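Local coordinates for protein lysin (Enterococcus phage IMEEF1, PDB 6IST) that probably degrades the peptidoglycan of its bacterial host through a CHAP-type cysteine peptidase domain that carries a calcium ion, at residues V19-W24 against L32-M37; G13-G18 against V105-N110; F41-Y46 against I50-Q55; P56-F61 against I170-T175. One frame throughout, in Å; residues are numbered along the deposited sequence.

Contact 1 (V19-W24 against L32-M37); sequences VDADGW and LTVDVM. With CA (calcium ion), chain E.
Two methyls of Val-19 lie over one and the same face of the Asp-35 carboxylate, CG2 at 4.0 Å from Asp-35 OD2 and CG1 a little farther out. The two carboxylate oxygens are held from outside the segments: OD1 by a salt bridge with Arg-39, OD2 by a hydrogen bond with the Tyr-10 hydroxyl. Residues 19-24 open a calcium loop whose ligands, Asp-20, Asp-22, Trp-24, Gly-26 and Asp-31, follow the spacing of an EF-hand-like loop, and 32-37 belongs to the helix that leaves it. No hydrogen bond joins the two segments, so their contact rests on apolar touches. With CG1 anti to the carbonyl carbon (chi1 -74°), Val-19 CG2 falls between the backbone N and the carbonyl carbon, reaches the helix at Asp-35 CB (3.9 Å) and also meets Leu-32 CD1. Two residues on, Ala-21 CB touches Val-34 CG1 at 3.9 Å. Asp-20 points away from the helix, and both it and Asp-22 bind the metal. Each uses a single carboxylate oxygen, with OD1 of Asp-20 and OD1 of Asp-22 both 2.4 Å from the calcium ion. Asp-20 OD1 also accepts from Gly-23 N in an Asx motif, approached from above the carboxylate plane, 48° out of it. Asp-31, the last ligand, sits just before the helical segment, and its OD1 takes the backbone N of Ala-21, tying loop to helix. Trp-24 contributes its carbonyl O to the metal at 2.3 Å, while its N closes an Asx turn on Asp-22 OD1 at 3.0 Å, 62° out of that carboxylate plane.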
loop_
_atom_site.group_PDB
_atom_site.type_symbol
_atom_site.label_atom_id
_atom_site.label_comp_id
_atom_site.label_asym_id
_atom_site.label_seq_id
_atom_site.Cartn_x
_atom_site.Cartn_y
_atom_site.Cartn_z
ATOM N N VAL C 19 -24.222 -7.659 4.756
ATOM C CA VAL C 19 -23.094 -6.829 5.043
ATOM C C VAL C 19 -23.280 -5.486 4.436
ATOM O O VAL C 19 -23.836 -5.373 3.363
ATOM C CB VAL C 19 -21.757 -7.429 4.612
ATOM C CG1 VAL C 19 -21.410 -8.536 5.604
ATOM C CG2 VAL C 19 -21.738 -7.933 3.198
ATOM N N ASP C 20 -22.840 -4.451 5.171
ATOM C CA ASP C 20 -22.940 -3.062 4.738
ATOM C C ASP C 20 -21.507 -2.555 4.702
ATOM O O ASP C 20 -20.931 -2.340 5.738
ATOM C CB ASP C 20 -23.775 -2.212 5.739
ATOM C CG ASP C 20 -23.948 -0.732 5.287
ATOM O OD1 ASP C 20 -23.442 -0.354 4.184
ATOM O OD2 ASP C 20 -24.601 0.061 6.012
ATOM N N ALA C 21 -20.946 -2.378 3.518
ATOM C CA ALA C 21 -19.534 -2.016 3.375
ATOM C C ALA C 21 -19.298 -0.530 3.373
ATOM O O ALA C 21 -18.204 -0.090 3.662
ATOM C CB ALA C 21 -18.951 -2.621 2.105
ATOM N N ASP C 22 -20.318 0.237 3.084
ATOM C CA ASP C 22 -20.114 1.627 2.848
ATOM C C ASP C 22 -20.870 2.559 3.740
ATOM O O ASP C 22 -20.594 3.744 3.678
ATOM C CB ASP C 22 -20.377 1.930 1.399
ATOM C CG ASP C 22 -21.825 1.800 1.002
ATOM O OD1 ASP C 22 -22.709 1.339 1.816
ATOM O OD2 ASP C 22 -22.113 2.193 -0.162
ATOM N N GLY C 23 -21.772 2.058 4.579
ATOM C CA GLY C 23 -22.547 2.955 5.443
ATOM C C GLY C 23 -23.644 3.718 4.768
ATOM O O GLY C 23 -24.089 4.709 5.351
ATOM N N TRP C 24 -24.104 3.288 3.593
ATOM C CA TRP C 24 -25.241 3.873 2.880
ATOM C C TRP C 24 -26.237 2.828 2.486
ATOM O O TRP C 24 -25.831 1.810 1.950
ATOM C CB TRP C 24 -24.780 4.482 1.591
ATOM C CG TRP C 24 -24.018 5.706 1.765
ATOM C CD1 TRP C 24 -22.676 5.821 1.994
ATOM C CD2 TRP C 24 -24.536 7.046 1.687
ATOM N NE1 TRP C 24 -22.332 7.154 2.126
ATOM C CE2 TRP C 24 -23.443 7.921 1.901
ATOM C CE3 TRP C 24 -25.809 7.581 1.480
ATOM C CZ2 TRP C 24 -23.584 9.301 1.913
ATOM C CZ3 TRP C 24 -25.951 8.980 1.458
ATOM C CH2 TRP C 24 -24.829 9.814 1.695
ATOM N N LEU C 32 -21.984 -6.553 -0.937
ATOM C CA LEU C 32 -21.474 -7.899 -0.816
ATOM C C LEU C 32 -20.198 -8.091 -1.607
ATOM O O LEU C 32 -19.192 -8.608 -1.095
ATOM C CB LEU C 32 -22.504 -8.906 -1.366
ATOM C CG LEU C 32 -22.044 -10.367 -1.318
ATOM C CD1 LEU C 32 -21.679 -10.674 0.112
ATOM C CD2 LEU C 32 -23.178 -11.261 -1.761
ATOM N N THR C 33 -20.225 -7.640 -2.863
ATOM C CA THR C 33 -19.077 -7.792 -3.749
ATOM C C THR C 33 -17.920 -7.037 -3.160
ATOM O O THR C 33 -16.792 -7.509 -3.161
ATOM C CB THR C 33 -19.445 -7.281 -5.176
ATOM O OG1 THR C 33 -20.302 -8.291 -5.797
ATOM C CG2 THR C 33 -18.220 -7.064 -6.069
ATOM N N VAL C 34 -18.180 -5.847 -2.660
ATOM C CA VAL C 34 -17.072 -5.057 -2.105
ATOM C C VAL C 34 -16.506 -5.711 -0.829
ATOM O O VAL C 34 -15.317 -5.807 -0.694
ATOM C CB VAL C 34 -17.484 -3.614 -1.774
ATOM C CG1 VAL C 34 -16.449 -2.943 -0.882
ATOM C CG2 VAL C 34 -17.761 -2.889 -3.071
ATOM N N ASP C 35 -17.364 -6.294 -0.011
ATOM C CA ASP C 35 -16.905 -6.906 1.201
ATOM C C ASP C 35 -15.986 -8.049 0.838
ATOM O O ASP C 35 -14.913 -8.244 1.427
ATOM C CB ASP C 35 -18.080 -7.370 2.017
ATOM C CG ASP C 35 -17.665 -8.056 3.341
ATOM O OD1 ASP C 35 -17.071 -7.409 4.240
ATOM O OD2 ASP C 35 -17.934 -9.270 3.465
ATOM N N VAL C 36 -16.498 -8.954 0.030
ATOM C CA VAL C 36 -15.693 -10.108 -0.352
ATOM C C VAL C 36 -14.380 -9.761 -1.049
ATOM O O VAL C 36 -13.298 -10.306 -0.730
ATOM C CB VAL C 36 -16.502 -11.067 -1.204
ATOM C CG1 VAL C 36 -15.665 -12.254 -1.645
ATOM C CG2 VAL C 36 -17.752 -11.467 -0.481
ATOM N N MET C 37 -14.414 -8.851 -2.010
ATOM C CA MET C 37 -13.225 -8.496 -2.671
ATOM C C MET C 37 -12.211 -7.813 -1.677
ATOM O O MET C 37 -11.000 -8.087 -1.779
ATOM C CB MET C 37 -13.508 -7.572 -3.849
ATOM C CG MET C 37 -14.035 -8.201 -5.174
ATOM S SD MET C 37 -13.209 -9.634 -5.824
ATOM C CE MET C 37 -14.198 -10.964 -5.061
HETATM CA CA CA E . -24.582 -0.080 2.141
#

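Contact 2 (G13-G18 against V105-N110); sequences GLVGKG and VSVDQN
Val-15 sets its CG2 methyl against both methyls of Val-107, 3.8 Å from Val-107 CG2 and 4.1 Å from Val-107 CG1, and the two branched side chains meet at a slant. This is the apolar half of the contact. Farther along, the Gln-109 amide lies against the backbone of Gly-18, where OE1 stands 3.1 Å from Gly-18 CA and 3.4 Å from Gly-18 C. With CG beside the backbone N (chi1 -66°) and the chain extended beyond it, the amide spans the gap to the glycine. Both its ends have partners outside the pair: OE1 accepts from Val-19 N, the residue next to Gly-18, and NE2 donates to the carbonyl O of Gln-28, which fixes the flip of the amide and ties it to the start of the calcium-binding loop. Residues 14-17 form a type II beta turn, closed by Lys-17 N to Leu-14 O at 2.9 Å, with Gly-16 at its third position (phi 96°). Lys-17 folds back over that turn, its NZ 3.0 Å from Gly-13 O. On the strand, Asp-108 OD2 is hydrogen-bonded to NE2 of both His-90 and His-127; Cys-29, His-90 and Asp-108 are disposed like a Cys-His-Asp triad, consistent with the CHAP family. The loop after helix 4-13 thus packs on strand 103-108 of the antiparallel sheet, its turn bonded through Gly-16 and Lys-17 to Ala-122 near strand 123-128, while Leu-32 of helix 29-41 touches Leu-14, Val-107 and Gln-109.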
loop_
_atom_site.group_PDB
_atom_site.type_symbol
_atom_site.label_atom_id
_atom_site.label_comp_id
_atom_site.label_asym_id
_atom_site.label_seq_id
_atom_site.Cartn_x
_atom_site.Cartn_y
_atom_site.Cartn_z
ATOM N N GLY C 13 -21.690 -18.800 3.973
ATOM C CA GLY C 13 -21.876 -18.399 5.379
ATOM C C GLY C 13 -22.639 -17.102 5.549
ATOM O O GLY C 13 -23.246 -16.869 6.560
ATOM N N LEU C 14 -22.607 -16.223 4.564
ATOM C CA LEU C 14 -23.364 -14.999 4.692
ATOM C C LEU C 14 -24.823 -15.148 4.407
ATOM O O LEU C 14 -25.574 -14.209 4.618
ATOM C CB LEU C 14 -22.872 -13.973 3.711
ATOM C CG LEU C 14 -21.487 -13.465 4.035
ATOM C CD1 LEU C 14 -21.056 -12.544 2.887
ATOM C CD2 LEU C 14 -21.480 -12.747 5.390
ATOM N N VAL C 15 -25.231 -16.249 3.816
ATOM C CA VAL C 15 -26.629 -16.388 3.434
ATOM C C VAL C 15 -27.575 -16.195 4.628
ATOM O O VAL C 15 -27.413 -16.828 5.677
ATOM C CB VAL C 15 -26.841 -17.711 2.681
ATOM C CG1 VAL C 15 -28.331 -17.965 2.492
ATOM C CG2 VAL C 15 -26.113 -17.676 1.321
ATOM N N GLY C 16 -28.539 -15.288 4.502
ATOM C CA GLY C 16 -29.450 -15.007 5.584
ATOM C C GLY C 16 -29.054 -13.818 6.435
ATOM O O GLY C 16 -29.860 -13.321 7.176
ATOM N N LYS C 17 -27.847 -13.308 6.248
ATOM C CA LYS C 17 -27.346 -12.113 6.925
ATOM C C LYS C 17 -27.049 -11.078 5.840
ATOM O O LYS C 17 -27.145 -11.347 4.663
ATOM C CB LYS C 17 -26.037 -12.416 7.641
ATOM C CG LYS C 17 -26.072 -13.565 8.638
ATOM C CD LYS C 17 -24.719 -14.266 8.641
ATOM C CE LYS C 17 -24.725 -15.518 9.508
ATOM N NZ LYS C 17 -23.376 -16.147 9.420
ATOM N N GLY C 18 -26.560 -9.928 6.239
ATOM C CA GLY C 18 -26.209 -8.905 5.246
ATOM C C GLY C 18 -24.989 -8.176 5.704
ATOM O O GLY C 18 -24.736 -8.111 6.904
ATOM N N VAL C 105 -26.076 -20.229 -10.246
ATOM C CA VAL C 105 -26.330 -19.860 -8.891
ATOM C C VAL C 105 -25.331 -18.830 -8.368
ATOM O O VAL C 105 -24.162 -19.024 -8.462
ATOM C CB VAL C 105 -26.322 -21.107 -7.999
ATOM C CG1 VAL C 105 -26.490 -20.756 -6.560
ATOM C CG2 VAL C 105 -27.429 -22.069 -8.433
ATOM N N SER C 106 -25.823 -17.737 -7.811
ATOM C CA SER C 106 -25.016 -16.761 -7.140
ATOM C C SER C 106 -25.652 -16.344 -5.769
ATOM O O SER C 106 -26.867 -16.500 -5.554
ATOM C CB SER C 106 -24.685 -15.558 -8.081
ATOM O OG SER C 106 -25.859 -14.797 -8.355
ATOM N N VAL C 107 -24.834 -15.841 -4.832
ATOM C CA VAL C 107 -25.308 -15.275 -3.581
ATOM C C VAL C 107 -25.251 -13.783 -3.772
ATOM O O VAL C 107 -24.203 -13.259 -4.217
ATOM C CB VAL C 107 -24.422 -15.687 -2.440
ATOM C CG1 VAL C 107 -24.661 -14.853 -1.230
ATOM C CG2 VAL C 107 -24.669 -17.132 -2.170
ATOM N N ASP C 108 -26.389 -13.163 -3.625
ATOM C CA ASP C 108 -26.562 -11.748 -3.951
ATOM C C ASP C 108 -27.313 -11.108 -2.794
ATOM O O ASP C 108 -28.172 -11.743 -2.166
ATOM C CB ASP C 108 -27.471 -11.460 -5.150
ATOM C CG ASP C 108 -27.208 -12.255 -6.448
ATOM O OD1 ASP C 108 -26.197 -12.948 -6.654
ATOM O OD2 ASP C 108 -28.017 -11.975 -7.386
ATOM N N GLN C 109 -27.022 -9.823 -2.517
ATOM C CA GLN C 109 -27.893 -8.988 -1.676
ATOM C C GLN C 109 -28.780 -8.172 -2.486
ATOM O O GLN C 109 -28.428 -7.799 -3.612
ATOM C CB GLN C 109 -27.072 -8.072 -0.761
ATOM C CG GLN C 109 -26.308 -8.856 0.252
ATOM C CD GLN C 109 -25.497 -8.061 1.242
ATOM O OE1 GLN C 109 -25.172 -8.603 2.293
ATOM N NE2 GLN C 109 -25.094 -6.834 0.908
ATOM N N ASN C 110 -29.951 -7.889 -1.921
ATOM C CA ASN C 110 -30.905 -6.982 -2.537
ATOM C C ASN C 110 -31.505 -7.454 -3.819
ATOM O O ASN C 110 -31.877 -6.644 -4.715
ATOM C CB ASN C 110 -30.324 -5.573 -2.690
ATOM C CG ASN C 110 -31.399 -4.503 -2.527
ATOM O OD1 ASN C 110 -32.378 -4.703 -1.847
ATOM N ND2 ASN C 110 -31.225 -3.401 -3.186
#

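Contact 3 (F41-Y46 against I50-Q55); sequences FGWRPY and IALVDQ
The backbones run with CA atoms 7.0 Å apart at Tyr-46 and Ala-51, and 7.4 Å at Pro-45 and Leu-52, far enough that side chains bridge them. Gln-55 does most of this. Its amide grips the backbone of Tyr-46 at both ends: Tyr-46 N donates to Gln-55 OE1 at 2.9 Å in a nearly straight bond (177°), and Gln-55 NE2 gives a hydrogen to Tyr-46 O at 2.8 Å. NE2 also donates to Ala-51 O, a carbonyl that accepts from the N atoms of Asp-54 and Gln-55 as well, and lies in the Gln-55 amide plane. The CG of Gln-55 is wedged between backbone N and carbonyl carbon (chi1 73°), which turns the amide back over its own loop. Beside the amide, Leu-52 CD2 packs on Pro-45 CB at 3.8 Å, and Pro-45 CG lies 3.7 Å above the centre of the Trp-43 ring. A water takes the Trp-43 NE1 hydrogen and donates to Gln-55 OE1. In this buried contact of the peptidase domain, two bonds at OE1 and two at NE2 satisfy the amide and leave it little freedom to flip.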
loop_
_atom_site.group_PDB
_atom_site.type_symbol
_atom_site.label_atom_id
_atom_site.label_comp_id
_atom_site.label_asym_id
_atom_site.label_seq_id
_atom_site.Cartn_x
_atom_site.Cartn_y
_atom_site.Cartn_z
ATOM N N PHE C 41 -9.042 -10.165 -1.387
ATOM C CA PHE C 41 -8.067 -9.681 -2.361
ATOM C C PHE C 41 -7.496 -8.294 -2.086
ATOM O O PHE C 41 -6.674 -7.838 -2.836
ATOM C CB PHE C 41 -8.716 -9.682 -3.721
ATOM C CG PHE C 41 -8.997 -11.045 -4.211
ATOM C CD1 PHE C 41 -7.982 -11.791 -4.715
ATOM C CD2 PHE C 41 -10.274 -11.591 -4.128
ATOM C CE1 PHE C 41 -8.243 -13.058 -5.200
ATOM C CE2 PHE C 41 -10.515 -12.872 -4.544
ATOM C CZ PHE C 41 -9.485 -13.611 -5.024
ATOM N N GLY C 42 -7.968 -7.634 -1.057
ATOM C CA GLY C 42 -7.474 -6.290 -0.709
ATOM C C GLY C 42 -7.877 -5.288 -1.794
ATOM O O GLY C 42 -7.259 -4.221 -1.898
ATOM N N TRP C 43 -8.916 -5.593 -2.554
ATOM C CA TRP C 43 -9.408 -4.714 -3.648
ATOM C C TRP C 43 -10.745 -4.120 -3.187
ATOM O O TRP C 43 -11.673 -4.889 -2.861
ATOM C CB TRP C 43 -9.617 -5.504 -4.901
ATOM C CG TRP C 43 -10.292 -4.699 -6.034
ATOM C CD1 TRP C 43 -10.042 -3.407 -6.367
ATOM C CD2 TRP C 43 -11.228 -5.169 -6.965
ATOM N NE1 TRP C 43 -10.793 -3.031 -7.411
ATOM C CE2 TRP C 43 -11.495 -4.126 -7.851
ATOM C CE3 TRP C 43 -11.831 -6.397 -7.195
ATOM C CZ2 TRP C 43 -12.396 -4.252 -8.863
ATOM C CZ3 TRP C 43 -12.733 -6.504 -8.197
ATOM C CH2 TRP C 43 -13.003 -5.453 -9.036
ATOM N N ARG C 44 -10.892 -2.786 -3.184
ATOM C CA ARG C 44 -12.222 -2.140 -2.982
ATOM C C ARG C 44 -12.751 -1.628 -4.346
ATOM O O ARG C 44 -12.317 -0.590 -4.849
ATOM C CB ARG C 44 -12.143 -0.991 -1.952
ATOM C CG ARG C 44 -13.454 -0.295 -1.728
ATOM C CD ARG C 44 -13.404 0.768 -0.593
ATOM N NE ARG C 44 -12.988 2.051 -1.216
ATOM C CZ ARG C 44 -12.898 3.260 -0.622
ATOM N NH1 ARG C 44 -12.536 4.328 -1.347
ATOM N NH2 ARG C 44 -13.229 3.422 0.659
ATOM N N PRO C 45 -13.671 -2.376 -4.979
ATOM C CA PRO C 45 -14.255 -1.899 -6.207
ATOM C C PRO C 45 -14.936 -0.589 -5.953
ATOM O O PRO C 45 -15.470 -0.371 -4.908
ATOM C CB PRO C 45 -15.309 -2.994 -6.569
ATOM C CG PRO C 45 -14.847 -4.206 -5.816
ATOM C CD PRO C 45 -14.244 -3.678 -4.546
ATOM N N TYR C 46 -14.980 0.209 -6.986
ATOM C CA TYR C 46 -15.499 1.553 -6.914
ATOM C C TYR C 46 -16.897 1.636 -7.521
ATOM O O TYR C 46 -17.261 0.903 -8.419
ATOM C CB TYR C 46 -14.520 2.441 -7.670
ATOM C CG TYR C 46 -14.998 3.816 -7.766
ATOM C CD1 TYR C 46 -14.840 4.696 -6.681
ATOM C CD2 TYR C 46 -15.630 4.270 -8.921
ATOM C CE1 TYR C 46 -15.293 6.008 -6.766
ATOM C CE2 TYR C 46 -16.108 5.576 -8.994
ATOM C CZ TYR C 46 -15.916 6.428 -7.925
ATOM O OH TYR C 46 -16.364 7.713 -8.011
ATOM N N ILE C 50 -22.789 -1.242 -11.859
ATOM C CA ILE C 50 -22.571 -1.051 -13.233
ATOM C C ILE C 50 -21.162 -0.589 -13.562
ATOM O O ILE C 50 -20.680 -0.827 -14.652
ATOM C CB ILE C 50 -23.594 -0.022 -13.804
ATOM C CG1 ILE C 50 -23.582 0.033 -15.337
ATOM C CG2 ILE C 50 -23.424 1.388 -13.190
ATOM C CD1 ILE C 50 -23.982 -1.315 -15.916
ATOM N N ALA C 51 -20.521 0.116 -12.628
ATOM C CA ALA C 51 -19.125 0.509 -12.782
ATOM C C ALA C 51 -18.180 -0.678 -12.811
ATOM O O ALA C 51 -17.069 -0.560 -13.339
ATOM C CB ALA C 51 -18.675 1.452 -11.707
ATOM N N LEU C 52 -18.592 -1.851 -12.316
ATOM C CA LEU C 52 -17.745 -3.043 -12.597
ATOM C C LEU C 52 -17.485 -3.380 -14.107
ATOM O O LEU C 52 -16.570 -4.144 -14.469
ATOM C CB LEU C 52 -18.382 -4.247 -11.898
ATOM C CG LEU C 52 -18.412 -4.229 -10.373
ATOM C CD1 LEU C 52 -19.340 -5.302 -9.826
ATOM C CD2 LEU C 52 -17.019 -4.341 -9.734
ATOM N N VAL C 53 -18.298 -2.891 -15.018
ATOM C CA VAL C 53 -18.151 -3.181 -16.450
ATOM C C VAL C 53 -16.835 -2.610 -16.932
ATOM O O VAL C 53 -16.151 -3.201 -17.729
ATOM C CB VAL C 53 -19.326 -2.585 -17.269
ATOM C CG1 VAL C 53 -19.025 -2.553 -18.756
ATOM C CG2 VAL C 53 -20.547 -3.400 -17.065
ATOM N N ASP C 54 -16.464 -1.445 -16.450
ATOM C CA ASP C 54 -15.290 -0.851 -17.085
ATOM C C ASP C 54 -14.249 -0.203 -16.158
ATOM O O ASP C 54 -13.247 0.288 -16.638
ATOM C CB ASP C 54 -15.830 0.198 -18.066
ATOM C CG ASP C 54 -16.433 1.381 -17.345
ATOM O OD1 ASP C 54 -16.414 2.482 -17.950
ATOM O OD2 ASP C 54 -16.930 1.220 -16.200
ATOM N N GLN C 55 -14.401 -0.299 -14.856
ATOM C CA GLN C 55 -13.362 0.267 -13.987
ATOM C C GLN C 55 -12.098 -0.590 -14.069
ATOM O O GLN C 55 -12.139 -1.794 -14.379
ATOM C CB GLN C 55 -13.838 0.379 -12.569
ATOM C CG GLN C 55 -13.952 -0.929 -11.813
ATOM C CD GLN C 55 -14.647 -0.760 -10.456
ATOM O OE1 GLN C 55 -13.995 -0.849 -9.452
ATOM N NE2 GLN C 55 -15.969 -0.529 -10.437
HETATM O O HOH W 1 -11.355 -0.744 -9.384
#

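Contact 4 (P56-F61 against I170-T175); sequences PLPAGF and IYYKRT
Pro-56 covers one face of the Tyr-172 ring: its CB stands 3.7 Å from Tyr-172 CE2 and 3.9 Å from Tyr-172 CZ, and its CG lies over the same face. Proline and tyrosine slide past each other in opposite directions, so the pyrrolidine ring spans the CD2 and CE2 side of the phenol. The carbonyl of the same proline joins in, Pro-56 O approaching Tyr-172 CE2 to 3.6 Å. Beyond the ring, the phenol oxygen ends beside the backbone of the next residues, with Leu-57 O at 3.2 Å and Pro-58 N at 3.6 Å from Tyr-172 OH. The CG of Tyr-172, anti to the carbonyl carbon (chi1 -53°), directs the ring off the strand toward the loop. In the second shell the loop is shaped by a type II beta turn from Pro-58 to Phe-61, with Phe-61 N bonded to Pro-58 O at 3.2 Å and Gly-60 at the positive phi of its third position. Within it Pro-58 CD sits 3.9 Å above the Phe-61 ring plane, offset toward the rim, and Phe-61 in turn meets Phe-41 edge-to-face. On the strand side Tyr-172 is flanked by Val-215 and Thr-217 of strand 215-219 and by Thr-180 and Gln-182 of strand 180-186. The contact therefore sets a loop of the CHAP region, between strands 43-44 and 62-65, against strand 169-174 inside the mixed sheet of the C-terminal part, with helix 196-208 alongside at Ala-59 and Ile-170.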
loop_
_atom_site.group_PDB
_atom_site.type_symbol
_atom_site.label_atom_id
_atom_site.label_comp_id
_atom_site.label_asym_id
_atom_site.label_seq_id
_atom_site.Cartn_x
_atom_site.Cartn_y
_atom_site.Cartn_z
ATOM N N PRO C 56 -10.933 0.023 -13.836
ATOM C CA PRO C 56 -9.697 -0.783 -13.817
ATOM C C PRO C 56 -9.690 -1.861 -12.731
ATOM O O PRO C 56 -10.346 -1.733 -11.657
ATOM C CB PRO C 56 -8.587 0.259 -13.528
ATOM C CG PRO C 56 -9.256 1.586 -13.478
ATOM C CD PRO C 56 -10.724 1.392 -13.330
ATOM N N LEU C 57 -8.930 -2.919 -13.018
ATOM C CA LEU C 57 -8.879 -4.077 -12.153
ATOM C C LEU C 57 -7.472 -4.320 -11.671
ATOM O O LEU C 57 -6.554 -4.045 -12.385
ATOM C CB LEU C 57 -9.334 -5.305 -12.918
ATOM C CG LEU C 57 -10.753 -5.184 -13.499
ATOM C CD1 LEU C 57 -11.082 -6.463 -14.217
ATOM C CD2 LEU C 57 -11.821 -4.949 -12.470
ATOM N N PRO C 58 -7.309 -4.865 -10.463
ATOM C CA PRO C 58 -5.992 -5.163 -9.965
ATOM C C PRO C 58 -5.311 -6.255 -10.772
ATOM O O PRO C 58 -5.963 -7.010 -11.490
ATOM C CB PRO C 58 -6.243 -5.657 -8.516
ATOM C CG PRO C 58 -7.604 -5.093 -8.156
ATOM C CD PRO C 58 -8.351 -5.144 -9.445
ATOM N N ALA C 59 -4.004 -6.332 -10.604
ATOM C CA ALA C 59 -3.209 -7.388 -11.221
ATOM C C ALA C 59 -3.803 -8.748 -11.025
ATOM O O ALA C 59 -4.212 -9.086 -9.908
ATOM C CB ALA C 59 -1.785 -7.357 -10.629
ATOM N N GLY C 60 -3.808 -9.545 -12.099
ATOM C CA GLY C 60 -4.276 -10.912 -12.030
ATOM C C GLY C 60 -5.774 -11.081 -12.358
ATOM O O GLY C 60 -6.205 -12.189 -12.744
ATOM N N PHE C 61 -6.578 -10.019 -12.208
ATOM C CA PHE C 61 -8.015 -10.080 -12.489
ATOM C C PHE C 61 -8.326 -10.063 -13.986
ATOM O O PHE C 61 -7.654 -9.423 -14.774
ATOM C CB PHE C 61 -8.757 -8.899 -11.809
ATOM C CG PHE C 61 -8.971 -9.083 -10.339
ATOM C CD1 PHE C 61 -7.897 -9.026 -9.449
ATOM C CD2 PHE C 61 -10.243 -9.296 -9.831
ATOM C CE1 PHE C 61 -8.082 -9.164 -8.077
ATOM C CE2 PHE C 61 -10.434 -9.485 -8.487
ATOM C CZ PHE C 61 -9.365 -9.423 -7.601
ATOM N N ILE C 170 -0.095 0.710 -5.313
ATOM C CA ILE C 170 -0.824 1.470 -6.343
ATOM C C ILE C 170 -2.118 1.872 -5.764
ATOM O O ILE C 170 -2.715 1.118 -5.004
ATOM C CB ILE C 170 -1.095 0.554 -7.571
ATOM C CG1 ILE C 170 0.203 0.368 -8.383
ATOM C CG2 ILE C 170 -2.213 1.105 -8.489
ATOM C CD1 ILE C 170 0.174 -0.679 -9.453
ATOM N N TYR C 171 -2.614 3.024 -6.188
ATOM C CA TYR C 171 -3.932 3.496 -5.843
ATOM C C TYR C 171 -4.511 4.087 -7.079
ATOM O O TYR C 171 -3.770 4.435 -8.033
ATOM C CB TYR C 171 -3.984 4.456 -4.643
ATOM C CG TYR C 171 -3.350 5.788 -4.873
ATOM C CD1 TYR C 171 -4.067 6.822 -5.489
ATOM C CD2 TYR C 171 -2.024 6.006 -4.526
ATOM C CE1 TYR C 171 -3.467 8.030 -5.748
ATOM C CE2 TYR C 171 -1.427 7.241 -4.749
ATOM C CZ TYR C 171 -2.148 8.242 -5.358
ATOM O OH TYR C 171 -1.481 9.466 -5.619
ATOM N N TYR C 172 -5.836 4.160 -7.103
ATOM C CA TYR C 172 -6.502 4.761 -8.243
ATOM C C TYR C 172 -7.107 6.017 -7.802
ATOM O O TYR C 172 -7.570 6.158 -6.700
ATOM C CB TYR C 172 -7.585 3.928 -8.877
ATOM C CG TYR C 172 -7.238 2.544 -9.277
ATOM C CD1 TYR C 172 -5.954 2.154 -9.594
ATOM C CD2 TYR C 172 -8.230 1.615 -9.421
ATOM C CE1 TYR C 172 -5.666 0.832 -9.991
ATOM C CE2 TYR C 172 -7.956 0.307 -9.832
ATOM C CZ TYR C 172 -6.692 -0.074 -10.136
ATOM O OH TYR C 172 -6.449 -1.397 -10.531
ATOM N N LYS C 173 -7.200 6.944 -8.751
ATOM C CA LYS C 173 -7.819 8.265 -8.437
ATOM C C LYS C 173 -8.897 8.565 -9.496
ATOM O O LYS C 173 -8.694 8.395 -10.684
ATOM C CB LYS C 173 -6.751 9.373 -8.427
ATOM C CG LYS C 173 -7.252 10.815 -8.333
ATOM C CD LYS C 173 -6.101 11.801 -8.558
ATOM C CE LYS C 173 -6.593 13.235 -8.271
ATOM N NZ LYS C 173 -5.497 14.243 -8.231
ATOM N N ARG C 174 -10.072 8.902 -9.020
ATOM C CA ARG C 174 -11.195 9.279 -9.870
ATOM C C ARG C 174 -11.123 10.789 -9.970
ATOM O O ARG C 174 -11.248 11.486 -8.974
ATOM C CB ARG C 174 -12.508 8.851 -9.197
ATOM C CG ARG C 174 -13.737 9.053 -10.045
ATOM C CD ARG C 174 -13.758 8.109 -11.202
ATOM N NE ARG C 174 -14.973 8.225 -11.972
ATOM C CZ ARG C 174 -15.164 7.661 -13.163
ATOM N NH1 ARG C 174 -14.192 6.951 -13.758
ATOM N NH2 ARG C 174 -16.341 7.825 -13.780
ATOM N N THR C 175 -10.871 11.282 -11.156
ATOM C CA THR C 175 -10.586 12.701 -11.341
ATOM C C THR C 175 -11.897 13.484 -11.451
ATOM O O THR C 175 -12.906 12.901 -11.763
ATOM C CB THR C 175 -9.762 12.940 -12.605
ATOM O OG1 THR C 175 -10.477 12.429 -13.728
ATOM C CG2 THR C 175 -8.413 12.224 -12.503
#

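How the contacts relate
Along the chain contacts 1 and 3 are nested inside the loop closed by contact 2, and contact 4 crosses contact 2. Contacts 1 and 2 have centres 12 Å apart and touch where Gln-109 meets Val-19, joining the calcium loop to strand 103-108. Helix 29-41 leads from contact 1 to strand 43-44 of contact 3, again about 12 Å between centres. Contact 4 follows, its centre about 8 Å from that of contact 3, with Trp-43 packed on Leu-57, Pro-58 and Phe-61. Contacts 2 and 4 lie on opposite sides of the chain's centre, their own centres about 26 Å apart, so the series runs from the metal-bound peptidase region to the mixed C-terminal sheet, which strand 43-44 also joins.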